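Local coordinates for flagellar hook-associated protein 2 (Bdellovibrio bacteriovorus, PDB 6KTY) that probably caps the tip of the growing flagellar filament, where it helps exported flagellin monomers polymerise instead of leaking away, at residues Asn49-Pro52 / Gln56-Ile59; Ala100-Asp105 / Asn111-Leu116. All coordinates share one frame; numbering follows the deposited sequence.

Contact 1: residues Asn49-Pro52 / Gln56-Ile59; sequences NGFP and QTQI
Phe51 meets Thr57 and Ile59 across a bend of the loop, and its side chain tells most of the story. From CB, which points toward 56-59, the first torsion sets CG anti to the carbonyl carbon (chi1 -77°) and turns the CD2-CE2-CZ side of the ring to Thr57 and Ile59. CD2 comes first, 3.9 Å from Thr57 CG2; this methyl lies at the ring edge, close to its plane. One atom further out, CE2 stands 3.6 Å from Ile59 CG2, and CZ at the tip is almost as near to the same methyl, at 3.7 Å. Ile59 approaches at about a right angle to the Phe51 side chain and offers its short branch to the ring. Both segments belong to the long loop that leaves strand 45-48 and ends at strand 63-68, so the ring and the CG2 methyls of Thr57 and Ile59 form a small apolar cluster inside an irregular connection of this FliD fragment. Leu84 and Val87 of helix 84-94 touch Phe51 and Ile59 respectively, which brings the cluster against the helix. Nearer the surface, Pro52 CG packs 3.7 Å from Thr57 OG1. That hydroxyl is hydrogen-bonded to Asp53 OD2, while Asp53 OD1 takes the backbone N-H of Gln56; the one carboxylate thereby bridges both residues and helps hold the Thr57 rotation in which CG2 is directed at the Phe51 ring.

Contact 2: residues Ala100-Asp105 / Asn111-Leu116; sequences AQVVED and NPFKLL
Strands 100-104 and 113-116 run antiparallel, their short axes inclined at 148°, with Gln101-Leu116 and Val103-Lys114 as hydrogen-bonded pairs and Val102-Leu115 and Glu104-Phe113 as non-hydrogen-bonded ones. Each hydrogen-bonded pair is joined in both directions, and Asp105 N to Pro112 O (2.7 Å) extends the ladder toward the hairpin loop. On one face Val102 CG1 meets the edge of the Phe113 ring at CD1, 4.1 Å away. Glu104 lies alongside that ring, its carboxylate turned 23° from the ring plane, and its CG packs 3.7 Å from Pro112 CB. On the opposite face, with Val103, Lys114 runs fully extended to Asp105, where NZ forms a salt bridge with OD2 at 2.8 Å, on the anti side and somewhat out of the carboxylate plane. The other oxygen, Asp105 OD1, accepts the backbone N-H groups of Lys107 and of Glu163 of the second subunit, so three donors grip this buried carboxylate. Met88 of helix 84-94 covers the Ala100, Val102 and Leu115 side, whereas Val103, Lys114 and Leu116 rest on Met47 of strand 45-48, the next strand of the sheet beyond 113-119.

How the contacts relate
Contacts 1 and 2 follow one another along the chain, yet their centres are only about 9 Å apart and they touch directly. The join is made by the backbone: Phe51 N lies 2.7 Å from Phe113 O, a probable hydrogen bond, which carries the pairing of strands 45-48 and 113-119 slightly past the end of the former. Beside it, Phe51 O packs against Pro112 CD at 3.2 Å, and Pro52 CD comes 3.4 Å from Asn111 OD1. The irregular loop is thus docked beside the loop end of a regular hairpin. Helix 84-94 serves both: Val87, already beside contact 1, also touches Leu115 in contact 2, while the second subunit reaches contact 2 alone.

Contact 1: residues Asn49-Pro52 / Gln56-Ile59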
loop_
_atom_site.group_PDB
_atom_site.type_symbol
_atom_site.label_atom_id
_atom_site.label_comp_id
_atom_site.label_asym_id
_atom_site.label_seq_id
_atom_site.Cartn_x
_atom_site.Cartn_y
_atom_site.Cartn_z
ATOM N N ASN A 49 1.433 7.235 -31.453
ATOM C CA ASN A 49 2.456 8.283 -31.389
ATOM C C ASN A 49 1.854 9.669 -31.106
ATOM O O ASN A 49 0.629 9.867 -31.216
ATOM C CB ASN A 49 3.318 8.282 -32.665
ATOM C CG ASN A 49 2.502 8.519 -33.951
ATOM O OD1 ASN A 49 1.387 8.058 -34.088
ATOM N ND2 ASN A 49 3.089 9.253 -34.887
ATOM N N GLY A 50 2.704 10.594 -30.692
ATOM C CA GLY A 50 2.284 11.931 -30.256
ATOM C C GLY A 50 2.083 12.869 -31.437
ATOM O O GLY A 50 2.804 12.793 -32.443
ATOM N N PHE A 51 1.103 13.762 -31.308
ATOM C CA PHE A 51 0.810 14.772 -32.314
ATOM C C PHE A 51 0.865 16.141 -31.675
ATOM O O PHE A 51 0.572 16.274 -30.460
ATOM C CB PHE A 51 -0.574 14.522 -32.901
ATOM C CG PHE A 51 -0.609 13.402 -33.896
ATOM C CD1 PHE A 51 -0.537 12.078 -33.482
ATOM C CD2 PHE A 51 -0.722 13.671 -35.253
ATOM C CE1 PHE A 51 -0.562 11.043 -34.415
ATOM C CE2 PHE A 51 -0.744 12.625 -36.196
ATOM C CZ PHE A 51 -0.642 11.327 -35.783
ATOM N N PRO A 52 1.195 17.178 -32.478
ATOM C CA PRO A 52 1.299 18.499 -31.893
ATOM C C PRO A 52 -0.046 19.122 -31.556
ATOM O O PRO A 52 -0.094 20.110 -30.857
ATOM C CB PRO A 52 2.047 19.319 -32.970
ATOM C CG PRO A 52 1.739 18.636 -34.275
ATOM C CD PRO A 52 1.534 17.164 -33.917
ATOM N N GLN A 56 -6.033 19.832 -35.922
ATOM C CA GLN A 56 -5.562 20.426 -37.178
ATOM C C GLN A 56 -4.754 19.446 -38.048
ATOM O O GLN A 56 -4.968 19.359 -39.251
ATOM C CB GLN A 56 -4.705 21.659 -36.881
ATOM C CG GLN A 56 -5.445 22.743 -36.141
ATOM C CD GLN A 56 -4.526 23.834 -35.624
ATOM O OE1 GLN A 56 -3.957 24.589 -36.405
ATOM N NE2 GLN A 56 -4.392 23.929 -34.297
ATOM N N THR A 57 -3.806 18.744 -37.432
ATOM C CA THR A 57 -2.889 17.876 -38.156
ATOM C C THR A 57 -3.682 16.668 -38.568
ATOM O O THR A 57 -4.343 16.051 -37.727
ATOM C CB THR A 57 -1.697 17.456 -37.270
ATOM O OG1 THR A 57 -0.966 18.630 -36.872
ATOM C CG2 THR A 57 -0.772 16.479 -38.012
ATOM N N GLN A 58 -3.693 16.388 -39.861
ATOM C CA GLN A 58 -4.544 15.340 -40.413
ATOM C C GLN A 58 -3.730 14.075 -40.622
ATOM O O GLN A 58 -2.572 14.142 -41.073
ATOM C CB GLN A 58 -5.186 15.806 -41.721
ATOM C CG GLN A 58 -5.993 17.091 -41.516
ATOM C CD GLN A 58 -7.257 17.120 -42.295
ATOM O OE1 GLN A 58 -7.250 17.564 -43.441
ATOM N NE2 GLN A 58 -8.374 16.644 -41.690
ATOM N N ILE A 59 -4.324 12.929 -40.286
ATOM C CA ILE A 59 -3.613 11.642 -40.439
ATOM C C ILE A 59 -3.878 10.913 -41.762
ATOM O O ILE A 59 -3.288 9.853 -42.012
ATOM C CB ILE A 59 -3.847 10.709 -39.238
ATOM C CG1 ILE A 59 -5.243 10.036 -39.232
ATOM C CG2 ILE A 59 -3.658 11.457 -37.936
ATOM C CD1 ILE A 59 -5.284 8.775 -38.303
#

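Contact 2: residues Ala100-Asp105 / Asn111-Leu116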
loop_
_atom_site.group_PDB
_atom_site.type_symbol
_atom_site.label_atom_id
_atom_site.label_comp_id
_atom_site.label_asym_id
_atom_site.label_seq_id
_atom_site.Cartn_x
_atom_site.Cartn_y
_atom_site.Cartn_z
ATOM N N ALA A 100 -12.489 5.131 -27.985
ATOM C CA ALA A 100 -11.317 5.907 -28.309
ATOM C C ALA A 100 -11.381 7.186 -27.493
ATOM O O ALA A 100 -12.451 7.720 -27.248
ATOM C CB ALA A 100 -11.300 6.231 -29.795
ATOM N N GLN A 101 -10.230 7.676 -27.081
ATOM C CA GLN A 101 -10.155 9.037 -26.561
ATOM C C GLN A 101 -8.808 9.630 -26.876
ATOM O O GLN A 101 -7.824 8.902 -27.168
ATOM C CB GLN A 101 -10.464 9.054 -25.058
ATOM C CG GLN A 101 -9.452 8.270 -24.214
ATOM C CD GLN A 101 -9.898 8.161 -22.723
ATOM O OE1 GLN A 101 -10.877 7.481 -22.394
ATOM N NE2 GLN A 101 -9.176 8.824 -21.847
ATOM N N VAL A 102 -8.707 10.949 -26.809
ATOM C CA VAL A 102 -7.389 11.561 -27.050
ATOM C C VAL A 102 -6.831 12.006 -25.698
ATOM O O VAL A 102 -7.506 12.687 -24.955
ATOM C CB VAL A 102 -7.482 12.747 -28.012
ATOM C CG1 VAL A 102 -6.152 13.453 -28.116
ATOM C CG2 VAL A 102 -7.996 12.263 -29.393
ATOM N N VAL A 103 -5.610 11.596 -25.388
ATOM C CA VAL A 103 -4.993 11.959 -24.130
ATOM C C VAL A 103 -3.806 12.877 -24.432
ATOM O O VAL A 103 -3.335 12.935 -25.578
ATOM C CB VAL A 103 -4.585 10.700 -23.307
ATOM C CG1 VAL A 103 -5.802 9.808 -23.003
ATOM C CG2 VAL A 103 -3.475 9.919 -24.004
ATOM N N GLU A 104 -3.356 13.601 -23.410
ATOM C CA GLU A 104 -2.192 14.456 -23.509
ATOM C C GLU A 104 -1.065 13.850 -22.671
ATOM O O GLU A 104 -1.237 13.597 -21.476
ATOM C CB GLU A 104 -2.528 15.858 -23.010
ATOM C CG GLU A 104 -1.543 16.873 -23.492
ATOM C CD GLU A 104 -2.003 18.310 -23.330
ATOM O OE1 GLU A 104 -1.196 19.204 -23.677
ATOM O OE2 GLU A 104 -3.154 18.534 -22.884
ATOM N N ASP A 105 0.067 13.585 -23.310
ATOM C CA ASP A 105 1.214 12.984 -22.662
ATOM C C ASP A 105 2.415 13.880 -22.846
ATOM O O ASP A 105 2.985 13.960 -23.942
ATOM C CB ASP A 105 1.500 11.603 -23.246
ATOM C CG ASP A 105 2.775 10.947 -22.672
ATOM O OD1 ASP A 105 3.358 11.415 -21.671
ATOM O OD2 ASP A 105 3.202 9.947 -23.261
ATOM N N ASN A 111 4.810 17.215 -28.957
ATOM C CA ASN A 111 3.836 16.302 -29.559
ATOM C C ASN A 111 3.083 15.548 -28.477
ATOM O O ASN A 111 3.216 14.336 -28.336
ATOM C CB ASN A 111 4.541 15.333 -30.503
ATOM C CG ASN A 111 5.241 16.055 -31.660
ATOM O OD1 ASN A 111 4.588 16.664 -32.500
ATOM N ND2 ASN A 111 6.560 15.960 -31.711
ATOM N N PRO A 112 2.286 16.279 -27.700
ATOM C CA PRO A 112 1.709 15.694 -26.517
ATOM C C PRO A 112 0.438 14.867 -26.778
ATOM O O PRO A 112 0.114 13.988 -25.967
ATOM C CB PRO A 112 1.412 16.921 -25.654
ATOM C CG PRO A 112 1.102 17.991 -26.600
ATOM C CD PRO A 112 1.839 17.665 -27.888
ATOM N N PHE A 113 -0.249 15.068 -27.902
ATOM C CA PHE A 113 -1.588 14.468 -28.056
ATOM C C PHE A 113 -1.507 13.048 -28.613
ATOM O O PHE A 113 -0.843 12.810 -29.616
ATOM C CB PHE A 113 -2.506 15.341 -28.913
ATOM C CG PHE A 113 -2.827 16.674 -28.288
ATOM C CD1 PHE A 113 -3.853 16.797 -27.359
ATOM C CD2 PHE A 113 -2.107 17.806 -28.630
ATOM C CE1 PHE A 113 -4.166 18.044 -26.796
ATOM C CE2 PHE A 113 -2.397 19.038 -28.052
ATOM C CZ PHE A 113 -3.423 19.153 -27.131
ATOM N N LYS A 114 -2.162 12.104 -27.939
ATOM C CA LYS A 114 -2.190 10.710 -28.384
ATOM C C LYS A 114 -3.561 10.105 -28.417
ATOM O O LYS A 114 -4.422 10.433 -27.574
ATOM C CB LYS A 114 -1.272 9.882 -27.513
ATOM C CG LYS A 114 0.176 10.239 -27.714
ATOM C CD LYS A 114 1.018 9.546 -26.708
ATOM C CE LYS A 114 2.482 9.955 -26.882
ATOM N NZ LYS A 114 3.407 9.229 -25.989
ATOM N N LEU A 115 -3.794 9.264 -29.422
ATOM C CA LEU A 115 -5.049 8.532 -29.524
ATOM C C LEU A 115 -4.884 7.248 -28.726
ATOM O O LEU A 115 -3.898 6.528 -28.905
ATOM C CB LEU A 115 -5.397 8.219 -30.980
ATOM C CG LEU A 115 -6.697 7.439 -31.227
ATOM C CD1 LEU A 115 -7.926 8.338 -31.008
ATOM C CD2 LEU A 115 -6.687 6.877 -32.641
ATOM N N LEU A 116 -5.809 7.022 -27.798
ATOM C CA LEU A 116 -5.877 5.784 -27.023
ATOM C C LEU A 116 -7.117 5.020 -27.462
ATOM O O LEU A 116 -8.238 5.557 -27.401
ATOM C CB LEU A 116 -5.964 6.108 -25.523
ATOM C CG LEU A 116 -6.360 4.961 -24.550
ATOM C CD1 LEU A 116 -5.242 3.923 -24.503
ATOM C CD2 LEU A 116 -6.635 5.485 -23.118
#